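Local coordinates for petrobactin-binding protein YclQ (Bacillus subtilis subsp. subtilis str. 168, PDB 3GFV) that binds petrobactin, iron-free or ferric, and its precursor 3,4-dihydroxybenzoic acid, serving as the solute-binding protein of the ABC transporter YclNOPQ, which takes up ferric petrobactin, at residues G43-L48 with K67-F72; L53-A58 with D74-D79; L170-L175 with N227-F232; Y193-D198 with A272-S277. All blocks are in the same frame, centred on the assembly; numbering follows the deposited sequence.

Contact 1: G43-L48 with K67-F72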
loop_
_atom_site.group_PDB
_atom_site.type_symbol
_atom_site.label_atom_id
_atom_site.label_comp_id
_atom_site.label_asym_id
_atom_site.label_seq_id
_atom_site.Cartn_x
_atom_site.Cartn_y
_atom_site.Cartn_z
ATOM N N GLY A 43 -1.142 -6.003 -1.556
ATOM C CA GLY A 43 -2.500 -5.481 -1.406
ATOM C C GLY A 43 -3.497 -6.485 -1.959
ATOM O O GLY A 43 -4.521 -6.810 -1.332
ATOM N N SER A 44 -3.198 -6.986 -3.149
ATOM C CA SER A 44 -4.084 -7.935 -3.811
ATOM C C SER A 44 -4.148 -9.208 -2.991
ATOM O O SER A 44 -5.200 -9.840 -2.872
ATOM C CB SER A 44 -3.573 -8.256 -5.216
ATOM O OG SER A 44 -3.624 -7.117 -6.054
ATOM N N LEU A 45 -3.003 -9.614 -2.448
ATOM C CA LEU A 45 -2.987 -10.777 -1.571
ATOM C C LEU A 45 -3.932 -10.619 -0.374
ATOM O O LEU A 45 -4.632 -11.560 0.007
ATOM C CB LEU A 45 -1.549 -11.086 -1.103
ATOM C CG LEU A 45 -1.388 -12.349 -0.245
ATOM C CD1 LEU A 45 -1.881 -13.629 -0.975
ATOM C CD2 LEU A 45 0.090 -12.486 0.174
ATOM N N ASP A 46 -3.961 -9.427 0.218
ATOM C CA ASP A 46 -4.772 -9.235 1.409
ATOM C C ASP A 46 -6.256 -9.105 1.072
ATOM O O ASP A 46 -7.112 -9.453 1.891
ATOM C CB ASP A 46 -4.207 -8.141 2.368
ATOM C CG ASP A 46 -4.547 -6.698 1.970
ATOM O OD1 ASP A 46 -3.635 -5.841 2.091
ATOM O OD2 ASP A 46 -5.710 -6.391 1.597
ATOM N N THR A 47 -6.555 -8.663 -0.150
ATOM C CA THR A 47 -7.938 -8.713 -0.623
ATOM C C THR A 47 -8.363 -10.175 -0.779
ATOM O O THR A 47 -9.419 -10.558 -0.303
ATOM C CB THR A 47 -8.146 -7.916 -1.925
ATOM O OG1 THR A 47 -7.953 -6.514 -1.661
ATOM C CG2 THR A 47 -9.577 -8.127 -2.501
ATOM N N LEU A 48 -7.530 -10.998 -1.410
ATOM C CA LEU A 48 -7.847 -12.417 -1.505
ATOM C C LEU A 48 -8.090 -13.010 -0.112
ATOM O O LEU A 48 -9.035 -13.778 0.095
ATOM C CB LEU A 48 -6.720 -13.151 -2.237
ATOM C CG LEU A 48 -6.564 -12.823 -3.717
ATOM C CD1 LEU A 48 -5.280 -13.458 -4.269
ATOM C CD2 LEU A 48 -7.783 -13.293 -4.517
ATOM N N LYS A 67 3.627 -7.850 9.005
ATOM C CA LYS A 67 3.186 -8.706 10.093
ATOM C C LYS A 67 1.794 -9.277 9.852
ATOM O O LYS A 67 1.551 -10.443 10.143
ATOM C CB LYS A 67 3.214 -7.970 11.433
ATOM C CG LYS A 67 2.908 -8.892 12.612
ATOM C CD LYS A 67 2.673 -8.134 13.912
ATOM C CE LYS A 67 1.997 -9.038 14.943
ATOM N NZ LYS A 67 1.827 -8.375 16.268
ATOM N N TYR A 68 0.890 -8.447 9.340
ATOM C CA TYR A 68 -0.488 -8.878 9.138
ATOM C C TYR A 68 -0.578 -10.018 8.130
ATOM O O TYR A 68 -1.584 -10.721 8.107
ATOM C CB TYR A 68 -1.427 -7.704 8.767
ATOM C CG TYR A 68 -1.423 -7.254 7.313
ATOM C CD1 TYR A 68 -2.513 -7.490 6.488
ATOM C CD2 TYR A 68 -0.339 -6.569 6.777
ATOM C CE1 TYR A 68 -2.524 -7.063 5.163
ATOM C CE2 TYR A 68 -0.335 -6.146 5.458
ATOM C CZ TYR A 68 -1.433 -6.395 4.655
ATOM O OH TYR A 68 -1.422 -5.985 3.346
ATOM N N LEU A 69 0.473 -10.214 7.330
ATOM C CA LEU A 69 0.492 -11.296 6.329
ATOM C C LEU A 69 1.366 -12.486 6.719
ATOM O O LEU A 69 1.658 -13.347 5.886
ATOM C CB LEU A 69 0.945 -10.750 4.967
ATOM C CG LEU A 69 -0.046 -9.771 4.328
ATOM C CD1 LEU A 69 0.535 -9.023 3.142
ATOM C CD2 LEU A 69 -1.309 -10.556 3.924
ATOM N N SER A 70 1.774 -12.552 7.980
ATOM C CA SER A 70 2.720 -13.606 8.417
ATOM C C SER A 70 2.204 -15.036 8.235
ATOM O O SER A 70 2.987 -15.978 8.124
ATOM C CB SER A 70 3.144 -13.390 9.878
ATOM O OG SER A 70 2.012 -13.375 10.731
ATOM N N LYS A 71 0.889 -15.195 8.197
ATOM C CA LYS A 71 0.298 -16.515 7.984
ATOM C C LYS A 71 0.828 -17.140 6.687
ATOM O O LYS A 71 0.913 -18.355 6.557
ATOM C CB LYS A 71 -1.225 -16.395 7.922
ATOM C CG LYS A 71 -1.714 -15.905 6.571
ATOM C CD LYS A 71 -3.084 -15.269 6.674
ATOM C CE LYS A 71 -4.110 -16.257 7.171
ATOM N NZ LYS A 71 -5.402 -15.573 7.427
ATOM N N PHE A 72 1.205 -16.294 5.734
ATOM C CA PHE A 72 1.652 -16.785 4.429
ATOM C C PHE A 72 3.066 -17.376 4.420
ATOM O O PHE A 72 3.545 -17.831 3.381
ATOM C CB PHE A 72 1.458 -15.698 3.365
ATOM C CG PHE A 72 0.003 -15.464 3.023
ATOM C CD1 PHE A 72 -0.681 -16.385 2.249
ATOM C CD2 PHE A 72 -0.672 -14.349 3.489
ATOM C CE1 PHE A 72 -2.027 -16.195 1.938
ATOM C CE2 PHE A 72 -2.011 -14.155 3.185
ATOM C CZ PHE A 72 -2.686 -15.084 2.401
#

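Contact 2: L53-A58 with D74-D79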
loop_
_atom_site.group_PDB
_atom_site.type_symbol
_atom_site.label_atom_id
_atom_site.label_comp_id
_atom_site.label_asym_id
_atom_site.label_seq_id
_atom_site.Cartn_x
_atom_site.Cartn_y
_atom_site.Cartn_z
ATOM N N LEU A 53 -10.032 -16.449 0.339
ATOM C CA LEU A 53 -9.520 -17.186 -0.815
ATOM C C LEU A 53 -8.073 -17.648 -0.651
ATOM O O LEU A 53 -7.388 -17.842 -1.649
ATOM C CB LEU A 53 -9.618 -16.330 -2.079
ATOM C CG LEU A 53 -11.048 -16.011 -2.528
ATOM C CD1 LEU A 53 -11.046 -14.862 -3.512
ATOM C CD2 LEU A 53 -11.696 -17.262 -3.138
ATOM N N ASP A 54 -7.621 -17.832 0.589
ATOM C CA ASP A 54 -6.223 -18.244 0.846
ATOM C C ASP A 54 -5.886 -19.522 0.062
ATOM O O ASP A 54 -4.761 -19.715 -0.419
ATOM C CB ASP A 54 -6.002 -18.540 2.342
ATOM C CG ASP A 54 -6.010 -17.297 3.215
ATOM O OD1 ASP A 54 -6.104 -17.447 4.455
ATOM O OD2 ASP A 54 -5.921 -16.183 2.679
ATOM N N ASP A 55 -6.876 -20.402 -0.062
ATOM C CA ASP A 55 -6.651 -21.722 -0.637
ATOM C C ASP A 55 -6.205 -21.696 -2.090
ATOM O O ASP A 55 -5.634 -22.672 -2.574
ATOM C CB ASP A 55 -7.907 -22.592 -0.516
ATOM C CG ASP A 55 -8.153 -23.056 0.896
ATOM O OD1 ASP A 55 -7.225 -22.941 1.730
ATOM O OD2 ASP A 55 -9.275 -23.537 1.175
ATOM N N ILE A 56 -6.469 -20.602 -2.794
ATOM C CA ILE A 56 -6.137 -20.575 -4.216
ATOM C C ILE A 56 -4.855 -19.781 -4.509
ATOM O O ILE A 56 -4.487 -19.561 -5.663
ATOM C CB ILE A 56 -7.347 -20.164 -5.105
ATOM C CG1 ILE A 56 -7.936 -18.817 -4.658
ATOM C CG2 ILE A 56 -8.429 -21.245 -5.057
ATOM C CD1 ILE A 56 -6.990 -17.617 -4.920
ATOM N N VAL A 57 -4.180 -19.356 -3.451
ATOM C CA VAL A 57 -2.878 -18.704 -3.614
ATOM C C VAL A 57 -1.799 -19.768 -3.732
ATOM O O VAL A 57 -1.535 -20.486 -2.769
ATOM C CB VAL A 57 -2.534 -17.819 -2.415
ATOM C CG1 VAL A 57 -1.197 -17.115 -2.637
ATOM C CG2 VAL A 57 -3.635 -16.796 -2.184
ATOM N N ALA A 58 -1.174 -19.872 -4.902
ATOM C CA ALA A 58 -0.126 -20.879 -5.097
ATOM C C ALA A 58 1.233 -20.448 -4.559
ATOM O O ALA A 58 2.052 -21.287 -4.156
ATOM C CB ALA A 58 -0.007 -21.249 -6.571
ATOM N N ASP A 74 3.580 -20.051 5.922
ATOM C CA ASP A 74 3.229 -21.471 5.814
ATOM C C ASP A 74 3.761 -22.069 4.517
ATOM O O ASP A 74 3.616 -21.480 3.453
ATOM C CB ASP A 74 1.702 -21.642 5.882
ATOM C CG ASP A 74 1.280 -23.082 6.130
ATOM O OD1 ASP A 74 1.497 -23.957 5.259
ATOM O OD2 ASP A 74 0.699 -23.332 7.205
ATOM N N ASP A 75 4.383 -23.239 4.597
ATOM C CA ASP A 75 4.956 -23.856 3.409
ATOM C C ASP A 75 3.916 -24.289 2.368
ATOM O O ASP A 75 4.282 -24.673 1.263
ATOM C CB ASP A 75 5.851 -25.038 3.794
ATOM C CG ASP A 75 7.149 -24.589 4.439
ATOM O OD1 ASP A 75 7.554 -23.434 4.199
ATOM O OD2 ASP A 75 7.763 -25.385 5.181
ATOM N N LYS A 76 2.625 -24.240 2.701
ATOM C CA LYS A 76 1.622 -24.596 1.693
ATOM C C LYS A 76 1.651 -23.547 0.571
ATOM O O LYS A 76 1.196 -23.794 -0.542
ATOM C CB LYS A 76 0.213 -24.745 2.297
ATOM C CG LYS A 76 -0.370 -23.462 2.856
ATOM C CD LYS A 76 -1.782 -23.667 3.402
ATOM C CE LYS A 76 -2.832 -23.489 2.315
ATOM N NZ LYS A 76 -4.173 -23.146 2.883
ATOM N N TYR A 77 2.192 -22.374 0.874
ATOM C CA TYR A 77 2.363 -21.328 -0.134
ATOM C C TYR A 77 3.810 -21.362 -0.625
ATOM O O TYR A 77 4.735 -21.315 0.185
ATOM C CB TYR A 77 2.063 -19.952 0.479
ATOM C CG TYR A 77 0.721 -19.903 1.174
ATOM C CD1 TYR A 77 -0.458 -19.900 0.438
ATOM C CD2 TYR A 77 0.631 -19.882 2.564
ATOM C CE1 TYR A 77 -1.695 -19.869 1.065
ATOM C CE2 TYR A 77 -0.606 -19.855 3.199
ATOM C CZ TYR A 77 -1.767 -19.851 2.439
ATOM O OH TYR A 77 -3.008 -19.820 3.051
ATOM N N ALA A 78 4.010 -21.459 -1.935
ATOM C CA ALA A 78 5.369 -21.469 -2.476
ATOM C C ALA A 78 6.007 -20.095 -2.372
ATOM O O ALA A 78 5.349 -19.078 -2.599
ATOM C CB ALA A 78 5.369 -21.952 -3.934
ATOM N N ASP A 79 7.292 -20.069 -2.022
ATOM C CA ASP A 79 8.059 -18.821 -1.992
ATOM C C ASP A 79 8.601 -18.543 -3.399
ATOM O O ASP A 79 9.427 -19.308 -3.916
ATOM C CB ASP A 79 9.223 -18.962 -1.008
ATOM C CG ASP A 79 9.992 -17.663 -0.809
ATOM O OD1 ASP A 79 9.642 -16.650 -1.443
ATOM O OD2 ASP A 79 10.956 -17.665 -0.020
HETATM O O HOH W 1 -1.388 -23.189 -1.590
#

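Contact 3: L170-L175 with N227-F232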
loop_
_atom_site.group_PDB
_atom_site.type_symbol
_atom_site.label_atom_id
_atom_site.label_comp_id
_atom_site.label_asym_id
_atom_site.label_seq_id
_atom_site.Cartn_x
_atom_site.Cartn_y
_atom_site.Cartn_z
ATOM N N LEU A 170 -10.126 19.369 12.794
ATOM C CA LEU A 170 -8.970 19.749 13.585
ATOM C C LEU A 170 -8.449 21.114 13.232
ATOM O O LEU A 170 -7.901 21.804 14.097
ATOM C CB LEU A 170 -7.849 18.729 13.355
ATOM C CG LEU A 170 -8.015 17.409 14.096
ATOM C CD1 LEU A 170 -6.945 16.432 13.617
ATOM C CD2 LEU A 170 -7.894 17.620 15.598
ATOM N N ASN A 171 -8.588 21.507 11.964
ATOM C CA ASN A 171 -7.956 22.742 11.494
ATOM C C ASN A 171 -6.469 22.695 11.762
ATOM O O ASN A 171 -5.858 23.636 12.300
ATOM C CB ASN A 171 -8.563 23.969 12.160
ATOM C CG ASN A 171 -9.943 24.257 11.647
ATOM O OD1 ASN A 171 -10.164 24.296 10.433
ATOM N ND2 ASN A 171 -10.891 24.444 12.561
ATOM N N LYS A 172 -5.895 21.555 11.425
ATOM C CA LYS A 172 -4.462 21.353 11.621
ATOM C C LYS A 172 -3.938 20.702 10.348
ATOM O O LYS A 172 -4.717 20.127 9.578
ATOM C CB LYS A 172 -4.224 20.392 12.784
ATOM C CG LYS A 172 -4.712 20.908 14.135
ATOM C CD LYS A 172 -3.861 22.088 14.605
ATOM C CE LYS A 172 -4.379 22.633 15.928
ATOM N NZ LYS A 172 -3.543 23.776 16.411
ATOM N N ASN A 173 -2.622 20.743 10.134
ATOM C CA ASN A 173 -2.081 20.149 8.915
ATOM C C ASN A 173 -1.156 18.973 9.219
ATOM O O ASN A 173 -0.892 18.662 10.383
ATOM C CB ASN A 173 -1.376 21.195 8.046
ATOM C CG ASN A 173 -0.197 21.836 8.758
ATOM O OD1 ASN A 173 0.480 21.186 9.553
ATOM N ND2 ASN A 173 0.066 23.110 8.459
ATOM N N GLY A 174 -0.698 18.307 8.164
ATOM C CA GLY A 174 0.147 17.132 8.332
ATOM C C GLY A 174 1.242 17.082 7.287
ATOM O O GLY A 174 1.068 17.529 6.140
ATOM N N LEU A 175 2.380 16.529 7.691
ATOM C CA LEU A 175 3.471 16.248 6.765
ATOM C C LEU A 175 3.772 14.750 6.815
ATOM O O LEU A 175 3.837 14.173 7.897
ATOM C CB LEU A 175 4.717 17.043 7.165
ATOM C CG LEU A 175 6.003 16.736 6.390
ATOM C CD1 LEU A 175 5.862 17.166 4.922
ATOM C CD2 LEU A 175 7.253 17.409 7.059
ATOM N N ASN A 227 6.946 23.203 9.849
ATOM C CA ASN A 227 6.199 23.185 11.116
ATOM C C ASN A 227 4.827 22.469 11.071
ATOM O O ASN A 227 3.778 23.034 11.407
ATOM C CB ASN A 227 6.035 24.619 11.671
ATOM C CG ASN A 227 5.501 24.628 13.099
ATOM O OD1 ASN A 227 5.744 23.691 13.851
ATOM N ND2 ASN A 227 4.766 25.702 13.479
ATOM N N PRO A 228 4.824 21.191 10.689
ATOM C CA PRO A 228 3.542 20.483 10.600
ATOM C C PRO A 228 2.935 20.243 11.982
ATOM O O PRO A 228 3.663 20.009 12.951
ATOM C CB PRO A 228 3.942 19.124 9.998
ATOM C CG PRO A 228 5.378 18.925 10.543
ATOM C CD PRO A 228 5.982 20.323 10.413
ATOM N N ASP A 229 1.613 20.284 12.075
ATOM C CA ASP A 229 0.919 19.959 13.322
ATOM C C ASP A 229 0.952 18.463 13.606
ATOM O O ASP A 229 1.037 18.045 14.760
ATOM C CB ASP A 229 -0.538 20.418 13.214
ATOM C CG ASP A 229 -0.646 21.906 12.970
ATOM O OD1 ASP A 229 0.049 22.647 13.698
ATOM O OD2 ASP A 229 -1.374 22.316 12.034
ATOM N N TYR A 230 0.855 17.666 12.537
ATOM C CA TYR A 230 0.942 16.202 12.610
ATOM C C TYR A 230 2.047 15.709 11.699
ATOM O O TYR A 230 2.197 16.189 10.580
ATOM C CB TYR A 230 -0.393 15.532 12.211
ATOM C CG TYR A 230 -1.444 15.773 13.250
ATOM C CD1 TYR A 230 -1.740 14.802 14.215
ATOM C CD2 TYR A 230 -2.088 17.008 13.323
ATOM C CE1 TYR A 230 -2.689 15.049 15.200
ATOM C CE2 TYR A 230 -3.027 17.263 14.312
ATOM C CZ TYR A 230 -3.327 16.281 15.241
ATOM O OH TYR A 230 -4.260 16.549 16.225
ATOM N N LEU A 231 2.835 14.756 12.188
ATOM C CA LEU A 231 3.947 14.229 11.405
ATOM C C LEU A 231 3.783 12.714 11.256
ATOM O O LEU A 231 3.839 11.975 12.236
ATOM C CB LEU A 231 5.283 14.577 12.069
ATOM C CG LEU A 231 6.546 14.086 11.333
ATOM C CD1 LEU A 231 6.700 14.750 9.979
ATOM C CD2 LEU A 231 7.794 14.376 12.199
ATOM N N PHE A 232 3.555 12.279 10.024
ATOM C CA PHE A 232 3.366 10.863 9.717
ATOM C C PHE A 232 4.692 10.297 9.249
ATOM O O PHE A 232 5.268 10.796 8.279
ATOM C CB PHE A 232 2.318 10.718 8.619
ATOM C CG PHE A 232 0.953 11.184 9.029
ATOM C CD1 PHE A 232 0.057 10.297 9.613
ATOM C CD2 PHE A 232 0.573 12.511 8.848
ATOM C CE1 PHE A 232 -1.231 10.714 9.992
ATOM C CE2 PHE A 232 -0.712 12.938 9.229
ATOM C CZ PHE A 232 -1.595 12.048 9.819
HETATM O O HOH W 2 -0.587 22.465 16.629
HETATM O O HOH W 3 -1.361 24.725 14.968
HETATM O O HOH W 4 2.440 24.688 9.094
#

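Contact 4: Y193-D198 with A272-S277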
loop_
_atom_site.group_PDB
_atom_site.type_symbol
_atom_site.label_atom_id
_atom_site.label_comp_id
_atom_site.label_asym_id
_atom_site.label_seq_id
_atom_site.Cartn_x
_atom_site.Cartn_y
_atom_site.Cartn_z
ATOM N N TYR A 193 2.425 8.201 -0.911
ATOM C CA TYR A 193 1.656 8.215 0.332
ATOM C C TYR A 193 0.699 9.397 0.394
ATOM O O TYR A 193 0.197 9.768 1.473
ATOM C CB TYR A 193 2.582 8.197 1.564
ATOM C CG TYR A 193 3.566 7.047 1.551
ATOM C CD1 TYR A 193 3.128 5.726 1.562
ATOM C CD2 TYR A 193 4.934 7.278 1.499
ATOM C CE1 TYR A 193 4.038 4.673 1.529
ATOM C CE2 TYR A 193 5.838 6.240 1.477
ATOM C CZ TYR A 193 5.383 4.933 1.494
ATOM O OH TYR A 193 6.282 3.886 1.472
ATOM N N GLY A 194 0.429 9.965 -0.773
ATOM C CA GLY A 194 -0.521 11.046 -0.910
ATOM C C GLY A 194 -1.914 10.771 -0.365
ATOM O O GLY A 194 -2.645 11.713 -0.071
ATOM N N LEU A 195 -2.309 9.504 -0.243
ATOM C CA LEU A 195 -3.679 9.220 0.206
ATOM C C LEU A 195 -4.013 9.826 1.569
ATOM O O LEU A 195 -5.181 10.091 1.856
ATOM C CB LEU A 195 -3.999 7.716 0.169
ATOM C CG LEU A 195 -3.539 6.846 1.343
ATOM C CD1 LEU A 195 -4.232 5.485 1.230
ATOM C CD2 LEU A 195 -2.032 6.688 1.313
ATOM N N ILE A 196 -2.996 10.068 2.399
ATOM C CA ILE A 196 -3.232 10.667 3.709
ATOM C C ILE A 196 -3.890 12.040 3.515
ATOM O O ILE A 196 -4.775 12.435 4.282
ATOM C CB ILE A 196 -1.916 10.758 4.504
ATOM C CG1 ILE A 196 -1.539 9.357 5.012
ATOM C CG2 ILE A 196 -2.067 11.732 5.663
ATOM C CD1 ILE A 196 -0.082 9.218 5.531
ATOM N N HIS A 197 -3.498 12.724 2.448
ATOM C CA HIS A 197 -4.146 13.983 2.056
ATOM C C HIS A 197 -5.297 13.809 1.073
ATOM O O HIS A 197 -6.373 14.419 1.251
ATOM C CB HIS A 197 -3.110 14.927 1.441
ATOM C CG HIS A 197 -1.892 15.089 2.278
ATOM N ND1 HIS A 197 -1.921 15.694 3.522
ATOM C CD2 HIS A 197 -0.599 14.747 2.059
ATOM C CE1 HIS A 197 -0.705 15.702 4.029
ATOM N NE2 HIS A 197 0.120 15.136 3.158
ATOM N N ASP A 198 -5.084 12.993 0.039
ATOM C CA ASP A 198 -6.017 12.925 -1.080
ATOM C C ASP A 198 -7.296 12.180 -0.717
ATOM O O ASP A 198 -8.364 12.456 -1.262
ATOM C CB ASP A 198 -5.358 12.230 -2.275
ATOM C CG ASP A 198 -4.096 12.938 -2.736
ATOM O OD1 ASP A 198 -4.042 14.186 -2.647
ATOM O OD2 ASP A 198 -3.165 12.245 -3.174
ATOM N N ALA A 272 6.270 -1.582 7.419
ATOM C CA ALA A 272 6.207 -2.746 6.524
ATOM C C ALA A 272 4.929 -2.758 5.671
ATOM O O ALA A 272 4.979 -2.970 4.459
ATOM C CB ALA A 272 6.350 -4.060 7.323
ATOM N N THR A 273 3.782 -2.514 6.294
ATOM C CA THR A 273 2.534 -2.469 5.544
ATOM C C THR A 273 2.505 -1.302 4.560
ATOM O O THR A 273 2.139 -1.463 3.395
ATOM C CB THR A 273 1.337 -2.411 6.502
ATOM O OG1 THR A 273 1.295 -3.630 7.248
ATOM C CG2 THR A 273 0.016 -2.238 5.739
ATOM N N TRP A 274 2.924 -0.117 5.018
ATOM C CA TRP A 274 2.853 1.067 4.171
ATOM C C TRP A 274 3.821 1.039 2.993
ATOM O O TRP A 274 3.485 1.505 1.894
ATOM C CB TRP A 274 3.039 2.349 5.001
ATOM C CG TRP A 274 1.830 2.708 5.789
ATOM C CD1 TRP A 274 1.341 2.058 6.885
ATOM C CD2 TRP A 274 0.944 3.804 5.543
ATOM N NE1 TRP A 274 0.203 2.689 7.342
ATOM C CE2 TRP A 274 -0.079 3.742 6.512
ATOM C CE3 TRP A 274 0.900 4.815 4.576
ATOM C CZ2 TRP A 274 -1.123 4.679 6.567
ATOM C CZ3 TRP A 274 -0.140 5.744 4.625
ATOM C CH2 TRP A 274 -1.133 5.666 5.619
ATOM N N TYR A 275 5.000 0.454 3.213
ATOM C CA TYR A 275 6.033 0.410 2.185
ATOM C C TYR A 275 5.920 -0.814 1.258
ATOM O O TYR A 275 6.084 -0.693 0.044
ATOM C CB TYR A 275 7.414 0.464 2.838
ATOM C CG TYR A 275 8.532 0.527 1.832
ATOM C CD1 TYR A 275 8.748 1.682 1.088
ATOM C CD2 TYR A 275 9.360 -0.563 1.620
ATOM C CE1 TYR A 275 9.783 1.754 0.164
ATOM C CE2 TYR A 275 10.396 -0.501 0.699
ATOM C CZ TYR A 275 10.595 0.663 -0.028
ATOM O OH TYR A 275 11.621 0.730 -0.953
ATOM N N LEU A 276 5.604 -1.973 1.817
ATOM C CA LEU A 276 5.598 -3.207 1.018
ATOM C C LEU A 276 4.214 -3.533 0.500
ATOM O O LEU A 276 4.062 -4.324 -0.430
ATOM C CB LEU A 276 6.043 -4.390 1.858
ATOM C CG LEU A 276 7.440 -4.233 2.466
ATOM C CD1 LEU A 276 7.724 -5.375 3.435
ATOM C CD2 LEU A 276 8.508 -4.116 1.380
ATOM N N SER A 277 3.195 -2.952 1.115
ATOM C CA SER A 277 1.832 -3.355 0.770
ATOM C C SER A 277 0.951 -2.139 0.489
ATOM O O SER A 277 1.408 -1.152 -0.075
ATOM C CB SER A 277 1.229 -4.231 1.871
ATOM O OG SER A 277 -0.014 -4.803 1.431
#

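Contact 1: G43-L48 with K67-F72
L45 and F72 reach toward each other tip to tip, and the branched end of L45, its CG anti to the backbone N (chi1 -176°), lies over one face of the phenyl ring. L45 CD2 stands 4.0 Å from the centroid of the F72 ring, 17° off its normal, in a CH-pi contact, while L45 CD1 comes 3.8 Å from F72 CZ. K71 CG lies over the opposite face, toward the rim. Helix 42-50, which carries L45, is the first helix of the N-terminal part of the periplasmic binding protein fold; residues 67-72, largely 3-10, lie in the connection between strands 57-60 and 78-79. One residue along the helix, D46 makes the polar half of the contact. Y68 OH donates a short 2.5 Å hydrogen bond to the anti lone pair of D46 OD1, with carboxylate and ring planes 58° apart, and is also bonded to S277 OG. L69 CG sits over the centre of one face of the Y68 ring, and L69 CD2 touches D46 CB at 4.1 Å. The carboxylate is gripped further by S283 OG at OD1 and by E282 N at OD2, and this start of helix 281-296 probably steadies its negative charge.

Contact 2: L53-A58 with D74-D79
A78 N donates to A58 O at 3.0 Å, a nearly straight bond (161°) that begins the parallel pairing of strand 78-79 with strand 57-60; A78 and L60 carry the pairing on. Strand 78-79 is the outermost strand on this side of the five-stranded parallel sheet. Just before the paired residues, a water takes over the bridging: it donates to V57 O and to K76 O. On the second segment, D74 to Y77 make a type I turn, and D74 OD1 accepts from K76 N at 2.8 Å, an Asx turn that helps fix its shape. K62 NZ, from beyond the segments, bonds to the carbonyls of D74 and Y77.

The Y77 ring packs by its edge against residues 54-57. CD1 of Y77 lies 3.4 Å from V57 O and CE1 3.4 Å from D54 O, both oxygens near the ring plane. V57 CB meets Y77 CD1 at 4.1 Å, and Y77 OH lies against D54 CB at 3.3 Å. K76 CG lies over one ring face, toward the rim, and the F72 ring meets that of Y77 at about 60°.

The charged contact is slighter: K76, its chain bent at chi3 with CE turned aside (-88°), brings NZ to D55 OD1 in a salt bridge of 3.3 Å whose hydrogen bond is weak. One main-chain bond, a bridging water and the Y77 edge on two carbonyls thus join the segments, whereas the single K76-D55 pair lies at the exposed margin, where solvent probably weakens it.

Contact 3: L170-L175 with N227-F232
N173 N donates to D229 OD2 at 2.8 Å, using the anti lone pair of the carboxylate, and D229 N returns a bond to N173 OD1 at 2.9 Å. Both are nearly straight. The amide and carboxylate planes lie only 17° apart; N173 CG lies between its own backbone N and carbonyl carbon (chi1 61°), and OD1 faces D229 N. K172 crosses D229 at about a right angle, its CD 3.6 Å from D229 CG, and two waters link K172 NZ to D229 OD1, which also takes a bond from N259 ND2. A further water joins N173 ND2 to N227 O.

Beyond this reciprocal pair the short strand segments 173-175 and 230-232 pair in parallel, their axes 30° apart. Y230 N bonds N173 O, L175 N bonds Y230 O at 2.9 Å, and F232 N bonds L175 O at 2.9 Å. L175 and L231 point to the same face of the sheet, side by side, and L175 CB packs against P228 CB at 3.6 Å. Y230 points to the opposite face; its ring has K172 CB and N173 O at its edge, and L170 CD1 lies 3.7 Å from Y230 OH.

The pair belongs to the mixed sheet of the C-terminal part of the fold. Strand 203-204 flanks 173-180 and strand 266-268 flanks 230-235; helix 281-296 packs on the Y230 face, L295 against L170 and Y230, and V291 against F232, while H265 stacks on the Y230 ring.

Contact 4: Y193-D198 with A272-S277
The six-membered ring of W274 meets I196, L195 and Y193 in a buried contact close to the centre of the chain. It joins the short helix 195-198, in the C-terminal part of the periplasmic binding protein fold, to helix 271-276, whose end also touches helix 42-50, near where the two lobes meet. I196 meets the indole at about a right angle, its CD1 3.6 Å from W274 CZ3, and L195 CD2 reaches W274 CZ3 at 3.9 Å. Y193 comes to the indole edge, CD1 3.9 Å from W274 CE3 and near the indole plane. On the same edge of the phenol, Y193 CE1 lies 3.2 Å from W274 O, which is in the plane of the tyrosine ring. No hydrogen bond crosses the contact, which is made by apolar and ring-edge packing.

A second shell sets these groups. W274 CG is anti to the carbonyl carbon (chi1 -76°), and NE1 is bonded to E290 OE2 of helix 281-296, which probably helps set the rotation of the indole; M287 of that helix touches both W274 and L195. F187 meets the Y193 ring edge-to-face, and V176 packs on Y193 and I196. Y275 is held at its hydroxyl by R236 NE, while R104 makes a cation-pi contact with its ring and bonds its carbonyl; a phosphate ion, probably from the crystallisation liquor, lies close by. Y193 OH, buried and with no hydrogen-bonding partner in the model, ends 3.3 Å from Y275 CD1, in the plane of that ring.

How the contacts relate
Contacts 1 and 2 belong to the N-terminal part of the fold, their centres 11 Å apart; their segments alternate along the chain, and they touch where F72 meets D54 and Y77. Helix 42-50 is followed by strand 57-60, and L45 packs on V57 and L60 of that strand. Both close before contacts 3 and 4 open, whose segments alternate in turn. Contact 3 lies in the mixed sheet of the C-terminal part, about 41 Å from contact 2 between centres. Contact 4 lies about 16 Å from both contacts 1 and 3: S277 reaches Y68 and I196 touches F232. Contacts 2, 1, 4 and 3 thus touch in turn, from the N-terminal lobe to the C-terminal one.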